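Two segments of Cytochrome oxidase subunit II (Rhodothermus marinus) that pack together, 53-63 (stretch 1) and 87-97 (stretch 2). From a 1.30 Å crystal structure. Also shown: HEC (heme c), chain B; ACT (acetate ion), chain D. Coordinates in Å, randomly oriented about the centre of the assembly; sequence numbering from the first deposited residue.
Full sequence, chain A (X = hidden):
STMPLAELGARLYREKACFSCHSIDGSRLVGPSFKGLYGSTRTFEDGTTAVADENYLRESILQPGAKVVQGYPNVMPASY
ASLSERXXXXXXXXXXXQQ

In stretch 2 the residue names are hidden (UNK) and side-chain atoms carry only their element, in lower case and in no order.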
# COMPACT_ATOMS: atom_id res chain seq x y z
N ASP A 53 4.65 6.60 -6.45
CA ASP A 53 5.55 7.43 -5.64
C ASP A 53 4.99 7.54 -4.21
O ASP A 53 4.00 6.93 -3.85
CB ASP A 53 5.77 8.77 -6.32
CG ASP A 53 4.52 9.59 -6.52
OD1 ASP A 53 3.47 9.30 -5.93
OD2 ASP A 53 4.60 10.59 -7.29
N GLU A 54 5.72 8.29 -3.39
CA GLU A 54 5.34 8.40 -1.99
C GLU A 54 3.93 8.91 -1.82
O GLU A 54 3.14 8.41 -1.00
CB GLU A 54 6.30 9.32 -1.25
CG GLU A 54 6.46 9.19 0.21
CD GLU A 54 7.85 8.97 0.78
OE1 GLU A 54 8.81 8.47 0.11
OE2 GLU A 54 8.09 9.23 1.96
N ASN A 55 3.58 9.97 -2.59
CA ASN A 55 2.23 10.51 -2.52
C ASN A 55 1.17 9.50 -2.91
O ASN A 55 0.08 9.45 -2.31
CB ASN A 55 2.09 11.76 -3.37
CG ASN A 55 2.66 12.98 -2.67
OD1 ASN A 55 2.80 12.97 -1.48
ND2 ASN A 55 3.01 13.97 -3.41
N TYR A 56 1.44 8.69 -3.93
CA TYR A 56 0.47 7.67 -4.29
C TYR A 56 0.28 6.65 -3.19
O TYR A 56 -0.85 6.21 -2.92
CB TYR A 56 0.90 6.98 -5.60
CG TYR A 56 0.08 5.73 -5.86
CD1 TYR A 56 -1.22 5.86 -6.30
CD2 TYR A 56 0.55 4.47 -5.61
CE1 TYR A 56 -2.01 4.75 -6.52
CE2 TYR A 56 -0.24 3.35 -5.82
CZ TYR A 56 -1.53 3.49 -6.28
OH TYR A 56 -2.33 2.41 -6.50
N LEU A 57 1.35 6.22 -2.55
CA LEU A 57 1.24 5.27 -1.46
C LEU A 57 0.44 5.88 -0.31
O LEU A 57 -0.42 5.24 0.28
CB LEU A 57 2.61 4.79 -1.02
CG LEU A 57 3.43 4.04 -2.07
CD1 LEU A 57 4.80 3.66 -1.51
CD2 LEU A 57 2.68 2.82 -2.55
N ARG A 58 0.73 7.14 0.01
CA ARG A 58 0.04 7.85 1.09
C ARG A 58 -1.44 7.93 0.77
O ARG A 58 -2.29 7.66 1.66
CB ARG A 58 0.71 9.23 1.37
CG ARG A 58 0.11 10.11 2.43
CD ARG A 58 0.84 11.49 2.38
NE ARG A 58 0.09 12.26 3.38
CZ ARG A 58 0.23 12.25 4.67
NH1 ARG A 58 1.18 11.44 5.17
NH2 ARG A 58 -0.55 13.02 5.45
N GLU A 59 -1.78 8.33 -0.42
CA GLU A 59 -3.16 8.51 -0.88
C GLU A 59 -3.89 7.15 -0.83
O GLU A 59 -5.05 7.03 -0.46
CB GLU A 59 -3.30 9.06 -2.27
CG GLU A 59 -4.67 9.18 -2.91
CD GLU A 59 -4.88 9.23 -4.40
OE1 GLU A 59 -4.29 8.49 -5.24
OE2 GLU A 59 -5.73 10.07 -4.83
N SER A 60 -3.21 6.09 -1.23
CA SER A 60 -3.78 4.77 -1.26
C SER A 60 -4.16 4.29 0.16
O SER A 60 -5.19 3.61 0.31
CB SER A 60 -2.80 3.77 -1.88
OG SER A 60 -2.61 4.01 -3.25
N ILE A 61 -3.37 4.66 1.13
CA ILE A 61 -3.59 4.24 2.52
C ILE A 61 -4.60 5.13 3.21
O ILE A 61 -5.52 4.65 3.89
CB ILE A 61 -2.22 4.22 3.26
CG1 ILE A 61 -1.29 3.18 2.66
CG2 ILE A 61 -2.44 3.99 4.75
CD1 ILE A 61 0.15 3.30 3.12
N LEU A 62 -4.47 6.44 3.08
CA LEU A 62 -5.26 7.44 3.76
C LEU A 62 -6.53 7.85 3.08
O LEU A 62 -7.45 8.34 3.76
CB LEU A 62 -4.49 8.73 4.03
CG LEU A 62 -3.34 8.59 5.02
CD1 LEU A 62 -2.56 9.87 5.09
CD2 LEU A 62 -3.88 8.24 6.41
N GLN A 63 -6.61 7.60 1.79
CA GLN A 63 -7.81 7.85 1.02
C GLN A 63 -8.16 6.57 0.28
O GLN A 63 -8.28 6.60 -0.93
CB GLN A 63 -7.66 9.06 0.08
CG GLN A 63 -7.24 10.38 0.72
CD GLN A 63 -6.88 11.37 -0.41
OE1 GLN A 63 -5.72 11.75 -0.56
NE2 GLN A 63 -7.88 11.71 -1.18
N UNK A 87 2.93 6.37 11.56
CA UNK A 87 2.54 5.04 11.07
C UNK A 87 2.51 5.02 9.56
O UNK A 87 2.94 4.04 8.98
c UNK A 87 1.16 4.70 11.63
o UNK A 87 -1.11 4.88 13.32
c UNK A 87 1.22 4.38 13.13
c UNK A 87 -0.16 4.18 13.75
o UNK A 87 -0.33 3.36 14.69
N UNK A 88 1.99 6.06 8.91
CA UNK A 88 1.97 6.08 7.44
C UNK A 88 3.41 6.08 6.92
O UNK A 88 3.74 5.35 5.98
c UNK A 88 1.17 7.28 6.89
c UNK A 88 1.30 7.40 5.39
c UNK A 88 -0.30 7.11 7.31
N UNK A 89 4.24 6.93 7.51
CA UNK A 89 5.62 7.01 7.07
C UNK A 89 6.31 5.65 7.20
O UNK A 89 7.11 5.24 6.33
c UNK A 89 6.39 8.06 7.84
N UNK A 90 6.05 4.95 8.29
CA UNK A 90 6.64 3.65 8.56
C UNK A 90 6.19 2.60 7.56
O UNK A 90 6.99 1.87 7.01
c UNK A 90 6.29 3.19 9.98
N UNK A 91 4.90 2.56 7.30
CA UNK A 91 4.38 1.62 6.31
C UNK A 91 5.01 1.88 4.96
O UNK A 91 5.35 0.98 4.22
c UNK A 91 0.70 1.53 7.46
c UNK A 91 2.09 -0.50 7.23
c UNK A 91 2.85 1.70 6.21
c UNK A 91 2.11 1.01 7.35
N UNK A 92 5.13 3.15 4.58
CA UNK A 92 5.74 3.48 3.28
C UNK A 92 7.21 3.08 3.23
O UNK A 92 7.65 2.57 2.20
c UNK A 92 6.26 5.39 1.74
c UNK A 92 3.93 5.03 2.65
c UNK A 92 5.43 4.94 2.93
c UNK A 92 3.40 6.41 2.36
N UNK A 93 7.95 3.31 4.32
CA UNK A 93 9.34 2.88 4.34
C UNK A 93 9.46 1.37 4.13
O UNK A 93 10.29 0.87 3.38
c UNK A 93 10.02 3.36 5.60
o UNK A 93 12.08 4.95 3.89
o UNK A 93 10.30 6.19 3.57
c UNK A 93 10.37 4.83 5.53
c UNK A 93 10.97 5.37 4.24
N UNK A 94 8.57 0.64 4.81
CA UNK A 94 8.56 -0.82 4.64
C UNK A 94 8.22 -1.20 3.20
O UNK A 94 8.88 -2.03 2.58
c UNK A 94 6.26 -3.43 4.74
c UNK A 94 7.55 -1.43 5.60
c UNK A 94 6.06 -4.79 4.58
c UNK A 94 8.26 -3.82 5.92
c UNK A 94 6.98 -5.69 5.09
c UNK A 94 7.32 -2.91 5.41
c UNK A 94 8.08 -5.19 5.76
N UNK A 95 7.20 -0.56 2.62
CA UNK A 95 6.84 -0.86 1.21
C UNK A 95 7.99 -0.56 0.28
O UNK A 95 8.24 -1.38 -0.62
c UNK A 95 5.37 -0.21 -0.75
c UNK A 95 3.15 0.23 1.30
c UNK A 95 4.37 -0.62 1.53
c UNK A 95 5.56 -0.13 0.76
N UNK A 96 8.65 0.58 0.44
CA UNK A 96 9.68 0.98 -0.52
C UNK A 96 10.79 -0.02 -0.63
O UNK A 96 11.43 -0.10 -1.68
n UNK A 96 11.64 6.44 0.63
c UNK A 96 9.44 3.52 -0.39
c UNK A 96 10.31 2.33 -0.14
c UNK A 96 10.03 4.88 -0.12
c UNK A 96 11.47 4.97 0.27
N UNK A 97 11.05 -0.72 0.47
CA UNK A 97 12.13 -1.69 0.41
C UNK A 97 11.71 -3.08 -0.06
O UNK A 97 12.52 -4.01 -0.14
o UNK A 97 12.80 -2.33 5.07
n UNK A 97 14.07 -0.66 4.24
c UNK A 97 12.75 -1.79 1.79
c UNK A 97 12.10 -1.27 3.01
c UNK A 97 13.02 -1.48 4.21
FE HEC B . -4.40 -2.35 0.44
CHA HEC B . -4.35 -1.36 -2.83
CHB HEC B . -1.69 -0.38 1.07
CHC HEC B . -4.52 -3.27 3.70
CHD HEC B . -6.87 -4.60 -0.29
NA HEC B . -3.27 -1.10 -0.67
C1A HEC B . -3.43 -0.80 -2.01
C2A HEC B . -2.31 0.01 -2.41
C3A HEC B . -1.60 0.32 -1.32
C4A HEC B . -2.19 -0.38 -0.19
CMA HEC B . -0.31 1.13 -1.22
CAA HEC B . -2.00 0.34 -3.87
CBA HEC B . -1.28 -0.89 -4.42
CGA HEC B . -0.85 -0.86 -5.93
O1A HEC B . -0.51 -1.94 -6.35
O2A HEC B . -0.97 0.23 -6.56
NB HEC B . -3.30 -1.92 2.07
C1B HEC B . -2.24 -1.13 2.10
C2B HEC B . -1.66 -1.08 3.46
C3B HEC B . -2.52 -1.85 4.21
C4B HEC B . -3.52 -2.40 3.36
CMB HEC B . -0.43 -0.38 3.85
CAB HEC B . -2.46 -2.13 5.69
CBB HEC B . -2.45 -0.80 6.48
NC HEC B . -5.50 -3.62 1.51
C1C HEC B . -5.36 -3.87 2.88
C2C HEC B . -6.34 -4.92 3.23
C3C HEC B . -6.99 -5.27 2.13
C4C HEC B . -6.50 -4.47 1.04
CMC HEC B . -6.47 -5.46 4.66
CAC HEC B . -7.96 -6.44 1.92
CBC HEC B . -9.23 -6.46 2.73
ND HEC B . -5.43 -2.84 -1.22
C1D HEC B . -6.38 -3.81 -1.32
C2D HEC B . -6.83 -3.95 -2.69
C3D HEC B . -6.13 -3.03 -3.36
C4D HEC B . -5.27 -2.32 -2.48
CMD HEC B . -7.81 -4.93 -3.16
CAD HEC B . -6.22 -2.74 -4.91
CBD HEC B . -7.41 -1.85 -5.25
CGD HEC B . -7.12 -0.42 -4.92
O1D HEC B . -7.74 0.16 -3.99
O2D HEC B . -6.21 0.17 -5.58
C ACT D . 8.64 10.01 -4.66
O ACT D . 8.41 8.92 -4.09
OXT ACT D . 7.96 11.00 -4.86
CH3 ACT D . 10.10 10.13 -5.20
O HOH W 1 10.62 8.25 2.16

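Position 87 carries three carbons, the third bearing two oxygens, and stays out of reach of stretch 1: Glu87, whose OE1 is hydrogen-bonded elsewhere in the structure.

Position 88 has three carbons, one bearing the other two. The fork begins at CB, which points toward stretch 1, and its two tips meet Leu62 and the Arg58 guanidinium. This is Val88; its CG2 lies 3.9 Å from Leu62 CD2, and its CG1 lies 4.0 Å from Arg58 NH1.

Position 89 shows one carbon, set sideways and touching nothing across the interface: Ala89. Position 90 also has a single carbon, buried but beyond reach of stretch 1: Ala90.

At position 91 four carbons fork at the second, and the first, CB, stands 4.4 Å from Ile61 CD1. The branching gives Leu91.

Position 92 again has four carbons, now forked at the first, with one arm two carbons long. They sit among Glu54, Leu57, Arg58 and Ile61, a knob in a hole. This is Ile92. Its CD1 lies 3.8 Å from Leu57 CB and 3.6 Å from Arg58 N, so the long arm reaches the backbone of the opposing helix.

Position 93 has three carbons ending in two oxygens. Its CB points away, yet the end of the side chain comes nearer to Glu54. It is Glu93, with OE1 4.1 Å from Glu54 OE2, two like charges close together.

Position 94 is one carbon followed by a six-carbon ring, buried and out of reach of stretch 1: Phe94.

Position 95 has four carbons forked at the first, one arm two carbons long, and approaches Leu57. It is Ile95, with CG2 4.0 Å from Leu57 CD1.

Position 96 is a row of four carbons ending in nitrogen; its CB points toward stretch 1, and the nitrogen lies near the Glu54 carboxylate. Lys96 forms salt bridges from NZ to Glu54 OE1 (3.5 Å) and to Glu93 OE1 (3.2 Å); water 1 also accepts from NZ.

Position 97 has three carbons, the third with one oxygen and one nitrogen, and no contact across: Gln97.

The helices cross at 123°, with axes 10.2 Å apart at closest approach, and no direct hydrogen bond joins them. Packing rests largely on apolar side chains, with one salt bridge at the edge: Ile92 fills the pocket, while Val88 and Ile95 extend the contact to either side. Leu57 CD2 and Ile61 CD1 also approach heme methyls CMA (3.7 Å) and CMB (3.8 Å), respectively. At the Glu54 end, lysine and water link the carboxylates; the Arg58 guanidinium lies near Val88 further along.

Stretch 2 87-97: EVAALIEFIKQ
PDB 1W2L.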